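Local coordinates for cation-transporting ATPase, E1-E2 family protein (Streptococcus pneumoniae, PDB 4F2F) that probably exports copper(I) across the membrane as a P-type ATPase, here represented by its cupredoxin-like metal-binding domain, which binds copper(I), at residues E4-S9 with Y25-I30; E39-R44 with E70-F75. One frame throughout, in Å; residues are numbered along the deposited sequence.

Contact 1 (E4-S9 with Y25-I30)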
ATOM      1  N   GLU A   4      -3.010 -13.904  -5.037  1.00 28.93           N
ATOM      2  CA  GLU A   4      -2.037 -13.870  -3.951  1.00 30.39           C
ATOM      3  C   GLU A   4      -2.227 -12.634  -3.075  1.00 28.76           C
ATOM      4  O   GLU A   4      -2.189 -11.503  -3.563  1.00 32.56           O
ATOM      5  CB  GLU A   4      -0.604 -13.926  -4.489  1.00 37.01           C
ATOM      6  CG  GLU A   4       0.378 -14.581  -3.529  1.00 40.32           C
ATOM      7  CD  GLU A   4       1.818 -14.209  -3.818  1.00 43.94           C
ATOM      8  OE1 GLU A   4       2.356 -14.640  -4.861  1.00 50.00           O
ATOM      9  OE2 GLU A   4       2.411 -13.479  -2.996  1.00 38.36           O
ATOM     10  N   ILE A   5      -2.449 -12.863  -1.784  1.00 27.59           N
ATOM     11  CA  ILE A   5      -2.575 -11.782  -0.813  1.00 29.36           C
ATOM     12  C   ILE A   5      -1.455 -11.899   0.215  1.00 28.74           C
ATOM     13  O   ILE A   5      -1.262 -12.956   0.817  1.00 30.21           O
ATOM     14  CB  ILE A   5      -3.926 -11.833  -0.073  1.00 29.44           C
ATOM     15  CG1 ILE A   5      -5.073 -12.112  -1.049  1.00 35.95           C
ATOM     16  CG2 ILE A   5      -4.159 -10.540   0.697  1.00 29.27           C
ATOM     17  CD1 ILE A   5      -5.488 -10.919  -1.881  1.00 27.64           C
ATOM     18  N   VAL A   6      -0.713 -10.816   0.416  1.00 24.36           N
ATOM     19  CA  VAL A   6       0.401 -10.829   1.356  1.00 24.07           C
ATOM     20  C   VAL A   6       0.012 -10.157   2.668  1.00 25.19           C
ATOM     21  O   VAL A   6      -0.421  -9.005   2.685  1.00 22.35           O
ATOM     22  CB  VAL A   6       1.646 -10.146   0.766  1.00 23.89           C
ATOM     23  CG1 VAL A   6       2.799 -10.200   1.756  1.00 26.55           C
ATOM     24  CG2 VAL A   6       2.036 -10.808  -0.545  1.00 23.75           C
ATOM     25  N   LYS A   7       0.163 -10.887   3.768  1.00 26.14           N
ATOM     26  CA  LYS A   7      -0.195 -10.368   5.081  1.00 25.44           C
ATOM     27  C   LYS A   7       0.910  -9.479   5.640  1.00 25.73           C
ATOM     28  O   LYS A   7       2.092  -9.810   5.544  1.00 26.40           O
ATOM     29  CB  LYS A   7      -0.501 -11.511   6.039  1.00 28.58           C
ATOM     30  N   ALA A   8       0.519  -8.349   6.220  1.00 25.49           N
ATOM     31  CA  ALA A   8       1.471  -7.466   6.878  1.00 23.05           C
ATOM     32  C   ALA A   8       2.000  -8.137   8.138  1.00 23.33           C
ATOM     33  O   ALA A   8       1.266  -8.848   8.826  1.00 28.64           O
ATOM     34  CB  ALA A   8       0.823  -6.139   7.213  1.00 22.77           C
ATOM     35  N   SER A   9       3.273  -7.910   8.439  1.00 24.82           N
ATOM     36  CA  SER A   9       3.893  -8.512   9.613  1.00 26.98           C
ATOM     37  C   SER A   9       3.582  -7.713  10.873  1.00 26.06           C
ATOM     38  O   SER A   9       3.797  -6.502  10.921  1.00 28.62           O
ATOM     39  CB  SER A   9       5.406  -8.626   9.422  1.00 28.70           C
ATOM     40  OG  SER A   9       6.025  -9.146  10.584  1.00 36.94           O
ATOM     41  N   TYR A  25       2.648  -2.769  -8.814  1.00 18.16           N
ATOM     42  CA  TYR A  25       3.035  -2.854  -7.414  1.00 17.75           C
ATOM     43  C   TYR A  25       3.219  -4.311  -7.011  1.00 21.16           C
ATOM     44  O   TYR A  25       2.457  -5.178  -7.436  1.00 19.65           O
ATOM     45  CB  TYR A  25       1.989  -2.183  -6.523  1.00 19.17           C
ATOM     46  CG  TYR A  25       1.891  -0.689  -6.723  1.00 17.96           C
ATOM     47  CD1 TYR A  25       2.869   0.162  -6.228  1.00 15.97           C
ATOM     48  CD2 TYR A  25       0.818  -0.128  -7.403  1.00 18.50           C
ATOM     49  CE1 TYR A  25       2.783   1.534  -6.408  1.00 15.98           C
ATOM     50  CE2 TYR A  25       0.724   1.241  -7.588  1.00 16.77           C
ATOM     51  CZ  TYR A  25       1.709   2.065  -7.087  1.00 15.48           C
ATOM     52  OH  TYR A  25       1.618   3.425  -7.270  1.00 17.13           O
ATOM     53  N   HIS A  26       4.235  -4.574  -6.196  1.00 17.60           N
ATOM     54  CA  HIS A  26       4.511  -5.934  -5.748  1.00 19.97           C
ATOM     55  C   HIS A  26       4.906  -5.960  -4.274  1.00 18.55           C
ATOM     56  O   HIS A  26       5.957  -5.441  -3.902  1.00 19.61           O
ATOM     57  CB  HIS A  26       5.613  -6.559  -6.606  1.00 23.53           C
ATOM     58  CG  HIS A  26       5.378  -6.425  -8.079  1.00 22.55           C
ATOM     59  ND1 HIS A  26       4.574  -7.293  -8.787  1.00 29.36           N
ATOM     60  CD2 HIS A  26       5.832  -5.517  -8.974  1.00 24.27           C
ATOM     61  CE1 HIS A  26       4.546  -6.927 -10.056  1.00 28.39           C
ATOM     62  NE2 HIS A  26       5.302  -5.853 -10.197  1.00 26.93           N
ATOM     63  N   PRO A  27       4.058  -6.563  -3.422  1.00 17.94           N
ATOM     64  CA  PRO A  27       2.782  -7.199  -3.768  1.00 18.59           C
ATOM     65  C   PRO A  27       1.693  -6.169  -4.039  1.00 21.31           C
ATOM     66  O   PRO A  27       1.669  -5.118  -3.400  1.00 23.35           O
ATOM     67  CB  PRO A  27       2.438  -7.978  -2.497  1.00 22.08           C
ATOM     68  CG  PRO A  27       3.051  -7.172  -1.404  1.00 23.46           C
ATOM     69  CD  PRO A  27       4.336  -6.640  -1.976  1.00 20.79           C
ATOM     70  N   ALA A  28       0.798  -6.476  -4.971  1.00 22.34           N
ATOM     71  CA  ALA A  28      -0.294  -5.570  -5.301  1.00 21.08           C
ATOM     72  C   ALA A  28      -1.452  -5.712  -4.319  1.00 21.46           C
ATOM     73  O   ALA A  28      -2.226  -4.778  -4.122  1.00 19.85           O
ATOM     74  CB  ALA A  28      -0.768  -5.805  -6.724  1.00 22.55           C
ATOM     75  N   HIS A  29      -1.567  -6.884  -3.702  1.00 21.74           N
ATOM     76  CA  HIS A  29      -2.662  -7.148  -2.777  1.00 20.80           C
ATOM     77  C   HIS A  29      -2.141  -7.554  -1.410  1.00 20.67           C
ATOM     78  O   HIS A  29      -1.363  -8.500  -1.286  1.00 20.67           O
ATOM     79  CB  HIS A  29      -3.585  -8.229  -3.339  1.00 23.18           C
ATOM     80  CG  HIS A  29      -4.072  -7.937  -4.722  1.00 21.47           C
ATOM     81  ND1 HIS A  29      -4.966  -6.926  -4.997  1.00 23.90           N
ATOM     82  CD2 HIS A  29      -3.777  -8.514  -5.912  1.00 23.37           C
ATOM     83  CE1 HIS A  29      -5.206  -6.895  -6.297  1.00 24.04           C
ATOM     84  NE2 HIS A  29      -4.497  -7.849  -6.872  1.00 26.52           N
ATOM     85  N   ILE A  30      -2.569  -6.831  -0.382  1.00 20.09           N
ATOM     86  CA  ILE A  30      -2.105  -7.094   0.972  1.00 19.09           C
ATOM     87  C   ILE A  30      -3.273  -7.231   1.941  1.00 22.44           C
ATOM     88  O   ILE A  30      -4.403  -6.855   1.628  1.00 20.87           O
ATOM     89  CB  ILE A  30      -1.148  -5.992   1.473  1.00 21.24           C
ATOM     90  CG1 ILE A  30      -1.907  -4.692   1.740  1.00 19.69           C
ATOM     91  CG2 ILE A  30      -0.017  -5.764   0.478  1.00 20.45           C
ATOM     92  CD1 ILE A  30      -1.034  -3.577   2.280  1.00 18.92           C
TER
HETATM   93  O   HOH W   1      -0.179  -9.738  -4.189  1.00 31.24           O
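Pro27, His29 and Ile30 meet Glu4, Ile5 and Val6 where the first strand of a cupredoxin-like fold pairs in parallel with strand 29-33, near the protein surface. The second segment begins with Tyr25 and His26, whose backbone pairs with strand 14-21. The chain leaves that pairing at Pro27, which is preceded by a cis peptide bond. The Pro27 ring lies across the Val6 side chain at about a right angle, and its CB comes 3.5 Å from Val6 CG2, a tight carbon contact. CG2 is brought there because it stands anti to the carbonyl carbon, which leaves CG1 anti to the backbone N (chi1 -179°). Ala28 then carries the chain into the strand, its CB above one face of the His29 ring, toward the rim.

His29 O accepts the amide of Val6, N to O 2.9 Å in a nearly straight bond (172° at hydrogen), while Ile5 CA approaches the same oxygen at 3.5 Å. On the N-terminal side, water 1 bridges the two backbones, donating to Glu4 O at 2.7 Å and accepting from His29 N at 3.2 Å. Glu4 O also sits at the edge of the imidazole, near its plane. Ile5 extends obliquely over the start of the His29 side chain, with CD1 3.6 Å from CB. Thus the backbone O of His29 holds Val6, while its ring ND1 is hydrogen-bonded to Ser95 OG of strand 93-99.

Ile30 is buried and bridges to Val6, both side chains on the face that also meets Ile17. Beside that bridge, Ile5 CG2 rests 3.6 Å from Ile30 C, and Ile30 CA makes a bent CA-H...O contact with Val6 O, CA to O 3.1 Å.

Contact 2 (E39-R44 with E70-F75)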
ATOM      1  N   GLU A  39       1.997   0.513   8.814  1.00 18.48           N
ATOM      2  CA  GLU A  39       3.024   1.242   8.087  1.00 20.30           C
ATOM      3  C   GLU A  39       3.356   0.492   6.805  1.00 15.88           C
ATOM      4  O   GLU A  39       3.936  -0.593   6.834  1.00 16.88           O
ATOM      5  CB  GLU A  39       4.272   1.460   8.950  1.00 21.98           C
ATOM      6  CG  GLU A  39       4.065   2.458  10.082  1.00 26.08           C
ATOM      7  CD  GLU A  39       5.365   2.924  10.719  1.00 26.83           C
ATOM      8  OE1 GLU A  39       6.448   2.583  10.198  1.00 29.03           O
ATOM      9  OE2 GLU A  39       5.299   3.638  11.744  1.00 29.13           O
ATOM     10  N   ILE A  40       2.959   1.078   5.682  1.00 17.82           N
ATOM     11  CA  ILE A  40       3.165   0.467   4.383  1.00 17.44           C
ATOM     12  C   ILE A  40       4.255   1.229   3.648  1.00 16.13           C
ATOM     13  O   ILE A  40       4.056   2.368   3.232  1.00 18.48           O
ATOM     14  CB  ILE A  40       1.874   0.480   3.551  1.00 18.58           C
ATOM     15  CG1 ILE A  40       0.716  -0.088   4.371  1.00 17.73           C
ATOM     16  CG2 ILE A  40       2.060  -0.306   2.267  1.00 18.70           C
ATOM     17  CD1 ILE A  40      -0.632   0.052   3.697  1.00 19.69           C
ATOM     18  N   THR A  41       5.411   0.593   3.509  1.00 17.30           N
ATOM     19  CA  THR A  41       6.566   1.233   2.898  1.00 16.71           C
ATOM     20  C   THR A  41       6.616   0.957   1.403  1.00 17.84           C
ATOM     21  O   THR A  41       6.739  -0.190   0.973  1.00 18.23           O
ATOM     22  CB  THR A  41       7.873   0.774   3.560  1.00 18.11           C
ATOM     23  OG1 THR A  41       7.868   1.175   4.934  1.00 20.30           O
ATOM     24  CG2 THR A  41       9.079   1.393   2.865  1.00 17.78           C
ATOM     25  N   PHE A  42       6.510   2.025   0.621  1.00 15.26           N
ATOM     26  CA  PHE A  42       6.611   1.943  -0.830  1.00 14.72           C
ATOM     27  C   PHE A  42       8.012   2.329  -1.286  1.00 15.52           C
ATOM     28  O   PHE A  42       8.563   3.333  -0.838  1.00 17.38           O
ATOM     29  CB  PHE A  42       5.607   2.893  -1.483  1.00 16.32           C
ATOM     30  CG  PHE A  42       4.187   2.399  -1.460  1.00 14.08           C
ATOM     31  CD1 PHE A  42       3.406   2.537  -0.323  1.00 15.59           C
ATOM     32  CD2 PHE A  42       3.627   1.817  -2.584  1.00 16.28           C
ATOM     33  CE1 PHE A  42       2.095   2.090  -0.307  1.00 15.16           C
ATOM     34  CE2 PHE A  42       2.319   1.371  -2.571  1.00 15.58           C
ATOM     35  CZ  PHE A  42       1.553   1.508  -1.432  1.00 16.30           C
ATOM     36  N   HIS A  43       8.589   1.535  -2.178  1.00 15.19           N
ATOM     37  CA  HIS A  43       9.850   1.902  -2.812  1.00 17.20           C
ATOM     38  C   HIS A  43       9.626   2.114  -4.299  1.00 18.12           C
ATOM     39  O   HIS A  43       9.207   1.197  -5.005  1.00 17.46           O
ATOM     40  CB  HIS A  43      10.915   0.824  -2.595  1.00 18.84           C
ATOM     41  CG  HIS A  43      12.196   1.088  -3.326  1.00 19.94           C
ATOM     42  ND1 HIS A  43      12.773   0.166  -4.170  1.00 26.37           N
ATOM     43  CD2 HIS A  43      13.003   2.175  -3.344  1.00 25.65           C
ATOM     44  CE1 HIS A  43      13.886   0.671  -4.675  1.00 23.42           C
ATOM     45  NE2 HIS A  43      14.048   1.888  -4.190  1.00 23.48           N
ATOM     46  N   ARG A  44       9.902   3.323  -4.777  1.00 15.72           N
ATOM     47  CA  ARG A  44       9.762   3.609  -6.201  1.00 15.03           C
ATOM     48  C   ARG A  44      11.023   3.213  -6.960  1.00 18.22           C
ATOM     49  O   ARG A  44      12.029   3.922  -6.927  1.00 18.51           O
ATOM     50  CB  ARG A  44       9.439   5.083  -6.435  1.00 14.66           C
ATOM     51  CG  ARG A  44       9.288   5.434  -7.905  1.00 15.78           C
ATOM     52  CD  ARG A  44       8.900   6.885  -8.106  1.00 16.37           C
ATOM     53  NE  ARG A  44       9.096   7.283  -9.498  1.00 16.21           N
ATOM     54  CZ  ARG A  44       9.039   8.534  -9.939  1.00 16.19           C
ATOM     55  NH1 ARG A  44       8.782   9.528  -9.103  1.00 17.22           N
ATOM     56  NH2 ARG A  44       9.244   8.790 -11.224  1.00 16.64           N
ATOM     57  N   GLU A  70      11.937   5.889  -0.729  1.00 20.38           N
ATOM     58  CA  GLU A  70      10.985   5.085   0.027  1.00 18.74           C
ATOM     59  C   GLU A  70      10.106   6.001   0.867  1.00 19.99           C
ATOM     60  O   GLU A  70      10.606   6.883   1.561  1.00 18.13           O
ATOM     61  CB  GLU A  70      11.712   4.085   0.931  1.00 22.47           C
ATOM     62  CG  GLU A  70      12.287   2.873   0.218  1.00 26.32           C
ATOM     63  CD  GLU A  70      12.745   1.806   1.187  1.00 28.18           C
ATOM     64  OE1 GLU A  70      12.798   2.097   2.401  1.00 23.52           O
ATOM     65  OE2 GLU A  70      13.048   0.678   0.742  1.00 37.18           O
ATOM     66  N   LYS A  71       8.796   5.798   0.784  1.00 16.46           N
ATOM     67  CA  LYS A  71       7.843   6.580   1.564  1.00 14.80           C
ATOM     68  C   LYS A  71       7.002   5.636   2.414  1.00 14.42           C
ATOM     69  O   LYS A  71       6.512   4.621   1.917  1.00 16.49           O
ATOM     70  CB  LYS A  71       6.932   7.406   0.644  1.00 20.25           C
ATOM     71  CG  LYS A  71       7.515   8.736   0.158  1.00 20.64           C
ATOM     72  CD  LYS A  71       7.513   9.775   1.275  1.00 22.44           C
ATOM     73  CE  LYS A  71       8.090  11.111   0.822  1.00 25.52           C
ATOM     74  NZ  LYS A  71       7.151  11.902  -0.016  1.00 23.79           N
ATOM     75  N   VAL A  72       6.842   5.962   3.693  1.00 16.64           N
ATOM     76  CA  VAL A  72       6.007   5.162   4.577  1.00 18.13           C
ATOM     77  C   VAL A  72       4.604   5.749   4.639  1.00 17.39           C
ATOM     78  O   VAL A  72       4.419   6.885   5.074  1.00 22.27           O
ATOM     79  CB  VAL A  72       6.590   5.090   6.003  1.00 20.05           C
ATOM     80  CG1 VAL A  72       5.711   4.225   6.899  1.00 23.37           C
ATOM     81  CG2 VAL A  72       8.012   4.553   5.971  1.00 20.74           C
ATOM     82  N   ILE A  73       3.618   4.973   4.199  1.00 16.87           N
ATOM     83  CA  ILE A  73       2.224   5.383   4.301  1.00 19.38           C
ATOM     84  C   ILE A  73       1.653   4.875   5.619  1.00 19.92           C
ATOM     85  O   ILE A  73       1.637   3.668   5.867  1.00 18.19           O
ATOM     86  CB  ILE A  73       1.391   4.830   3.131  1.00 17.44           C
ATOM     87  CG1 ILE A  73       1.978   5.286   1.793  1.00 20.64           C
ATOM     88  CG2 ILE A  73      -0.063   5.258   3.266  1.00 21.34           C
ATOM     89  CD1 ILE A  73       1.959   6.787   1.585  1.00 21.62           C
ATOM     90  N   ARG A  74       1.198   5.791   6.468  1.00 20.16           N
ATOM     91  CA  ARG A  74       0.732   5.411   7.799  1.00 23.70           C
ATOM     92  C   ARG A  74      -0.744   5.709   8.039  1.00 23.05           C
ATOM     93  O   ARG A  74      -1.216   6.823   7.817  1.00 26.36           O
ATOM     94  CB  ARG A  74       1.565   6.096   8.884  1.00 26.40           C
ATOM     95  CG  ARG A  74       3.004   5.630   8.955  1.00 31.82           C
ATOM     96  CD  ARG A  74       3.680   6.190  10.192  1.00 31.33           C
ATOM     97  NE  ARG A  74       2.915   5.887  11.398  1.00 38.10           N
ATOM     98  CZ  ARG A  74       2.485   6.798  12.265  1.00 37.85           C
ATOM     99  NH1 ARG A  74       2.753   8.083  12.074  1.00 43.88           N
ATOM    100  NH2 ARG A  74       1.793   6.422  13.330  1.00 42.42           N
ATOM    101  N   PHE A  75      -1.463   4.692   8.495  1.00 23.31           N
ATOM    102  CA  PHE A  75      -2.833   4.860   8.958  1.00 22.20           C
ATOM    103  C   PHE A  75      -3.257   3.654   9.784  1.00 21.20           C
ATOM    104  O   PHE A  75      -2.604   2.610   9.758  1.00 20.69           O
ATOM    105  CB  PHE A  75      -3.798   5.120   7.787  1.00 22.72           C
ATOM    106  CG  PHE A  75      -3.928   3.970   6.816  1.00 21.82           C
ATOM    107  CD1 PHE A  75      -3.077   3.859   5.724  1.00 23.68           C
ATOM    108  CD2 PHE A  75      -4.928   3.024   6.975  1.00 22.59           C
ATOM    109  CE1 PHE A  75      -3.208   2.812   4.825  1.00 22.53           C
ATOM    110  CE2 PHE A  75      -5.064   1.976   6.082  1.00 23.90           C
ATOM    111  CZ  PHE A  75      -4.204   1.869   5.006  1.00 22.10           C
TER
HETATM  112  O   HOH W   2       2.417   3.359  13.300  1.00 35.98           O
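Strands 39-44 and 70-75 run antiparallel, their axes 4.4 Å apart at closest approach and their directions 157° apart, with hydrogen-bonded pairs at Ile40-Ile73 and Phe42-Lys71. Each pair closes a ring of two N-H...O hydrogen bonds; the straightest, Ile40 N to Ile73 O, measures 2.9 Å and is nearly linear.

The face with Glu39, Thr41 and His43 combines one salt bridge with contacts between aliphatic parts of polar side chains. Glu39 and Arg74 lie side by side and point the same way, their aliphatic parts touching at Glu39 CG and Arg74 CG, 3.5 Å apart. The Arg74 chain bends at chi3 (53°), which swings NE towards the carboxylate, and Glu39 OE2 forms a salt bridge to it at 3.3 Å. The carboxylate and guanidinium planes are turned 67° apart, so the two groups do not meet as a flat, two-pronged pair; water 2 adds a second link from Glu39 OE2 to Arg74 NH2. Farther along, Thr41 OG1 packs against Val72 CG2, and the Glu70 chain crosses His43 obliquely, with CG 3.7 Å from ring atom CD2.

Ile40, Phe42 and Ile73 make the other face largely apolar. Phe42 presents the CD1-CE1 side of its ring to Ile73 CG1, 3.8 Å from CD1, in an oblique approach, while Lys71 O lies at the ring edge. Ile40 CD1 reaches Phe75 CE1 at 3.9 Å. This side forms part of the hydrophobic core of the cupredoxin-like sandwich.

Lys71 starts on this face but sends its ammonium group away from strand 39-44, to a salt bridge with Glu63 and a hydrogen bond to Pro64 O. Strand 38-44 is flanked by strand 70-75 along one edge and by strand 14-21, in parallel, along the other, while Ile54 and Phe56 of strand 53-56 pack on the Ile40-Phe42-Ile73 face.

In the fold
From the N terminus, strand 6-11 turns back into strand 14-21, and contact 1 closes this first excursion when strand 29-33 comes alongside the chain start. The next strand, 38-44, follows directly and pairs with strand 14-21; contact 2 closes a longer loop through strands 53-56 and 61-64 when strand 70-75 joins it. The two loops are in series, neither enclosing the other. Their centres are 13 Å apart, yet they share an interior: Tyr25 CE1 packs 3.9 Å from Phe42 CE2, and Ile30 CD1 likewise meets Ile40 CD1. Strand 14-21, paired with both 6-11 and 38-44, connects the regions within one sheet system.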